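Local coordinates for protein translation initiation factor eIF2B subunit beta (Schizosaccharomyces pombe, PDB 5B04) that forms part of the eIF2B complex, which catalyses the exchange of GDP for GTP on the gamma subunit of translation initiation factor eIF2, at residues 210-215 and 278-283; 335-340 and 356-361. One frame throughout, in Å; residues are numbered along the deposited sequence.

Contact 1. Residues 210-215 and 278-283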
# COMPACT_ATOMS: atom_id res chain seq x y z
N ILE C 210 -0.36 3.53 -12.99
CA ILE C 210 -1.49 2.66 -13.27
C ILE C 210 -2.71 3.10 -12.46
O ILE C 210 -2.67 3.17 -11.23
CB ILE C 210 -1.17 1.19 -12.95
CG1 ILE C 210 -0.13 0.65 -13.93
CG2 ILE C 210 -2.43 0.34 -13.01
CD1 ILE C 210 0.15 -0.83 -13.78
N ILE C 211 -3.80 3.40 -13.17
CA ILE C 211 -5.00 3.92 -12.53
C ILE C 211 -6.16 2.93 -12.59
O ILE C 211 -6.51 2.44 -13.67
CB ILE C 211 -5.45 5.24 -13.18
CG1 ILE C 211 -4.28 6.23 -13.23
CG2 ILE C 211 -6.64 5.83 -12.44
CD1 ILE C 211 -3.69 6.53 -11.87
N LEU C 212 -6.75 2.64 -11.44
CA LEU C 212 -7.92 1.78 -11.39
C LEU C 212 -9.19 2.62 -11.30
O LEU C 212 -9.32 3.49 -10.45
CB LEU C 212 -7.86 0.82 -10.20
CG LEU C 212 -9.12 -0.02 -9.99
CD1 LEU C 212 -9.36 -0.94 -11.18
CD2 LEU C 212 -9.04 -0.82 -8.70
N THR C 213 -10.13 2.34 -12.20
CA THR C 213 -11.44 2.98 -12.16
C THR C 213 -12.52 1.94 -12.38
O THR C 213 -12.23 0.82 -12.82
CB THR C 213 -11.56 4.09 -13.22
OG1 THR C 213 -12.74 4.87 -12.97
CG2 THR C 213 -11.63 3.49 -14.62
N GLN C 214 -13.76 2.29 -12.06
CA GLN C 214 -14.86 1.36 -12.21
C GLN C 214 -16.07 2.04 -12.84
O GLN C 214 -16.32 3.22 -12.61
CB GLN C 214 -15.25 0.76 -10.86
CG GLN C 214 -16.14 -0.47 -10.98
CD GLN C 214 -16.88 -0.76 -9.70
OE1 GLN C 214 -17.04 -1.92 -9.31
NE2 GLN C 214 -17.36 0.29 -9.04
N GLY C 215 -16.82 1.28 -13.64
CA GLY C 215 -18.01 1.79 -14.29
C GLY C 215 -17.71 2.90 -15.27
O GLY C 215 -16.57 3.06 -15.72
N ASN C 278 -1.48 2.41 -8.63
CA ASN C 278 -1.04 3.60 -7.91
C ASN C 278 -2.20 4.37 -7.29
O ASN C 278 -2.14 4.76 -6.12
CB ASN C 278 -0.26 4.53 -8.85
CG ASN C 278 1.05 3.92 -9.32
OD1 ASN C 278 1.21 3.61 -10.50
ND2 ASN C 278 1.98 3.74 -8.39
N LYS C 279 -3.25 4.59 -8.08
CA LYS C 279 -4.37 5.42 -7.64
C LYS C 279 -5.71 4.86 -8.08
O LYS C 279 -5.84 4.29 -9.17
CB LYS C 279 -4.21 6.85 -8.18
CG LYS C 279 -3.07 7.63 -7.56
CD LYS C 279 -2.75 8.87 -8.38
CE LYS C 279 -1.69 9.72 -7.70
NZ LYS C 279 -0.51 8.91 -7.28
N VAL C 280 -6.72 5.03 -7.23
CA VAL C 280 -8.10 4.72 -7.59
C VAL C 280 -8.84 6.02 -7.89
O VAL C 280 -8.86 6.94 -7.07
CB VAL C 280 -8.83 3.95 -6.48
CG1 VAL C 280 -10.34 4.16 -6.58
CG2 VAL C 280 -8.49 2.48 -6.54
N ILE C 281 -9.43 6.10 -9.08
CA ILE C 281 -10.20 7.27 -9.46
C ILE C 281 -11.65 6.88 -9.74
O ILE C 281 -11.94 6.18 -10.71
CB ILE C 281 -9.61 7.98 -10.69
CG1 ILE C 281 -8.22 8.53 -10.35
CG2 ILE C 281 -10.52 9.10 -11.15
CD1 ILE C 281 -7.57 9.29 -11.48
N LEU C 282 -12.55 7.33 -8.88
CA LEU C 282 -13.95 6.95 -8.98
C LEU C 282 -14.86 8.15 -9.23
O LEU C 282 -14.60 9.25 -8.75
CB LEU C 282 -14.41 6.24 -7.71
CG LEU C 282 -13.84 4.85 -7.42
CD1 LEU C 282 -14.51 4.25 -6.19
CD2 LEU C 282 -14.01 3.94 -8.63
N GLY C 283 -15.93 7.91 -9.98
CA GLY C 283 -17.01 8.87 -10.09
C GLY C 283 -18.01 8.53 -9.00
O GLY C 283 -17.90 7.49 -8.36

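Contact 2. Residues 335-340 and 356-361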
# COMPACT_ATOMS: atom_id res chain seq x y z
N GLN C 335 -30.98 1.68 -3.92
CA GLN C 335 -32.12 1.30 -4.74
C GLN C 335 -31.87 -0.05 -5.40
O GLN C 335 -30.72 -0.41 -5.67
CB GLN C 335 -32.41 2.36 -5.80
CG GLN C 335 -32.80 3.71 -5.24
CD GLN C 335 -34.00 3.64 -4.33
OE1 GLN C 335 -33.97 4.13 -3.20
NE2 GLN C 335 -35.07 3.01 -4.81
N LEU C 336 -32.93 -0.80 -5.65
CA LEU C 336 -32.82 -2.09 -6.31
C LEU C 336 -33.55 -2.09 -7.65
O LEU C 336 -34.73 -1.77 -7.72
CB LEU C 336 -33.37 -3.21 -5.42
CG LEU C 336 -32.46 -3.78 -4.32
CD1 LEU C 336 -32.22 -2.77 -3.20
CD2 LEU C 336 -33.04 -5.07 -3.77
N SER C 337 -32.83 -2.43 -8.71
CA SER C 337 -33.43 -2.55 -10.03
C SER C 337 -34.01 -3.95 -10.20
O SER C 337 -34.21 -4.68 -9.23
CB SER C 337 -32.41 -2.26 -11.13
OG SER C 337 -33.00 -2.37 -12.41
N SER C 338 -34.27 -4.33 -11.45
CA SER C 338 -34.87 -5.62 -11.74
C SER C 338 -33.87 -6.76 -11.60
O SER C 338 -32.68 -6.59 -11.87
CB SER C 338 -35.46 -5.62 -13.16
OG SER C 338 -36.08 -6.86 -13.46
N PRO C 339 -34.36 -7.94 -11.17
CA PRO C 339 -33.57 -9.18 -11.17
C PRO C 339 -33.10 -9.54 -12.58
O PRO C 339 -32.16 -10.30 -12.75
CB PRO C 339 -34.55 -10.22 -10.64
CG PRO C 339 -35.53 -9.44 -9.84
CD PRO C 339 -35.68 -8.14 -10.56
N ASP C 340 -33.79 -8.97 -13.57
CA ASP C 340 -33.52 -9.18 -14.98
C ASP C 340 -32.05 -9.03 -15.35
O ASP C 340 -31.52 -9.80 -16.15
CB ASP C 340 -34.36 -8.20 -15.81
CG ASP C 340 -34.18 -8.39 -17.30
OD1 ASP C 340 -34.14 -9.55 -17.75
OD2 ASP C 340 -34.06 -7.37 -18.01
N ILE C 356 -33.57 -13.12 -5.90
CA ILE C 356 -32.58 -12.46 -6.74
C ILE C 356 -32.60 -10.95 -6.51
O ILE C 356 -33.63 -10.31 -6.65
CB ILE C 356 -32.80 -12.75 -8.24
CG1 ILE C 356 -32.55 -14.23 -8.56
CG2 ILE C 356 -31.88 -11.90 -9.08
CD1 ILE C 356 -33.74 -15.14 -8.35
N LEU C 357 -31.44 -10.40 -6.15
CA LEU C 357 -31.35 -9.00 -5.76
C LEU C 357 -30.33 -8.24 -6.60
O LEU C 357 -29.16 -8.60 -6.65
CB LEU C 357 -30.98 -8.90 -4.28
CG LEU C 357 -31.88 -9.68 -3.32
CD1 LEU C 357 -31.33 -9.64 -1.90
CD2 LEU C 357 -33.30 -9.12 -3.36
N ASN C 358 -30.79 -7.17 -7.24
CA ASN C 358 -29.92 -6.33 -8.05
C ASN C 358 -29.95 -4.87 -7.61
O ASN C 358 -30.71 -4.06 -8.15
CB ASN C 358 -30.31 -6.42 -9.53
CG ASN C 358 -29.49 -5.50 -10.41
OD1 ASN C 358 -28.31 -5.25 -10.14
ND2 ASN C 358 -30.10 -4.99 -11.47
N PRO C 359 -29.12 -4.52 -6.62
CA PRO C 359 -28.96 -3.11 -6.25
C PRO C 359 -28.05 -2.40 -7.24
O PRO C 359 -27.05 -2.99 -7.67
CB PRO C 359 -28.33 -3.18 -4.86
CG PRO C 359 -27.57 -4.46 -4.87
CD PRO C 359 -28.35 -5.41 -5.74
N TYR C 360 -28.37 -1.17 -7.62
CA TYR C 360 -27.51 -0.44 -8.55
C TYR C 360 -26.83 0.75 -7.88
O TYR C 360 -26.19 1.57 -8.55
CB TYR C 360 -28.30 0.02 -9.79
CG TYR C 360 -29.49 0.92 -9.54
CD1 TYR C 360 -29.34 2.30 -9.49
CD2 TYR C 360 -30.77 0.39 -9.40
CE1 TYR C 360 -30.43 3.13 -9.28
CE2 TYR C 360 -31.86 1.21 -9.20
CZ TYR C 360 -31.69 2.58 -9.14
OH TYR C 360 -32.77 3.40 -8.93
N TYR C 361 -26.94 0.82 -6.56
CA TYR C 361 -26.21 1.80 -5.77
C TYR C 361 -25.36 1.13 -4.70
O TYR C 361 -25.80 0.17 -4.06
CB TYR C 361 -27.16 2.81 -5.13
CG TYR C 361 -27.75 3.82 -6.08
CD1 TYR C 361 -27.10 4.17 -7.25
CD2 TYR C 361 -28.97 4.43 -5.81
CE1 TYR C 361 -27.64 5.10 -8.13
CE2 TYR C 361 -29.52 5.35 -6.67
CZ TYR C 361 -28.85 5.68 -7.83
OH TYR C 361 -29.40 6.60 -8.70

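Contact 1. Residues 210-215 and 278-283
Ile210 and Asn278 bond twice. The backbone N of Ile210 reaches Asn278 OD1 at 2.9 Å, in the carbonyl plane and on a lone pair, and Asn278 N donates back to Ile210 O at 3.0 Å. Chi1 (-66°) sets CG of Asn278 beside its own backbone N, and the turn about chi2 brings OD1 to Ile210 N. Leu212 satisfies both of its backbone groups on this neighbour: its N donates to Lys279 O (3.0 Å) and its O accepts from Ile281 N (2.9 Å), a parallel ladder with axes 32° apart. The backbones of Ile211 and Thr213 bond instead to strand 234-238, which places 210-214 inside the sheet. Five parallel strands run 261-265, 234-238, 210-214, 279-282, 313-316 across it, the order of a Rossmann-like fold, and this pair is where the chain crosses over to the second half. Thr213 OG1, anti to its own N, donates to Ile281 O at 2.7 Å, nearly in line with that carbonyl. Apolar pairs lie on both faces: Ile211 CG2 meets Ile281 CD1 at 3.7 Å, and Ile281 also touches helix 218-228, whereas Leu212 and Val280 lie side by side and both touch Val302 of helix 299-308.

Contact 2. Residues 335-340 and 356-361
Gln335 and Tyr360 meet through backbone and side chain alike. Tyr360 N donates to Gln335 O at 3.1 Å, and the phenol ring runs alongside the aliphatic part of Gln335, with CB near CZ and OH. Tyr360 CG sits between its backbone N and carbonyl carbon (chi1 59°); beyond it, the ring brings CD2 to 3.6 Å from Ser337 CB and sets its edge, in plane, against Ser337 N. The hydroxyl is hydrogen-bonded to Tyr293 OH of the epsilon subunit. An alanine here would probably leave that Tyr293 without its mate and open a gap beside Gln335 and Ser337. Asn358 forms the second close point: ND2 donates to Ser338 O at 3.1 Å, the acceptor lying 14° out of the amide plane, and also to Asn243 OD1, so ND2 has two acceptors. Ser338 OG in turn accepts from Asp340 N, closing an ST turn. Nearby, Pro339 CB lies 3.5 Å from Ile356 CG2. On the Leu336 side the two segments share sparser, purely apolar side-chain touches, such as Leu336 CD2 to Leu357 CD2 at 4.1 Å, and Tyr331 of the delta subunit and Tyr308 of the epsilon subunit complete the packing; Gln335 and Ser337 stay partly exposed. The short, weakly bonded strand 336-337 runs antiparallel to 354-364 and is outermost, within this chain, of a four-stranded sheet, with helix 330-333 leading into it and helix 348-352 in the connection, while Ile356 continues the sheet in parallel into a strand of the delta subunit.

Overall arrangement
Both segments of contact 1 precede those of contact 2 in the sequence; their centres are 24 Å apart and their nearest atoms about 9 Å, so they do not meet. They belong to different sheets: contact 1 to the seven-stranded mixed sheet, contact 2 to the antiparallel four-stranded one. The chain interleaves the two, since strands 286-287 and 293-296 of the smaller sheet follow 279-282 directly, strand 313-316 returns to the larger, and 354-364 leads back to 371-374. Contact 1 thus lies within the Rossmann-like core, largely among parts of its own chain, whereas contact 2 is built into the interfaces with the epsilon and delta subunits of the complex.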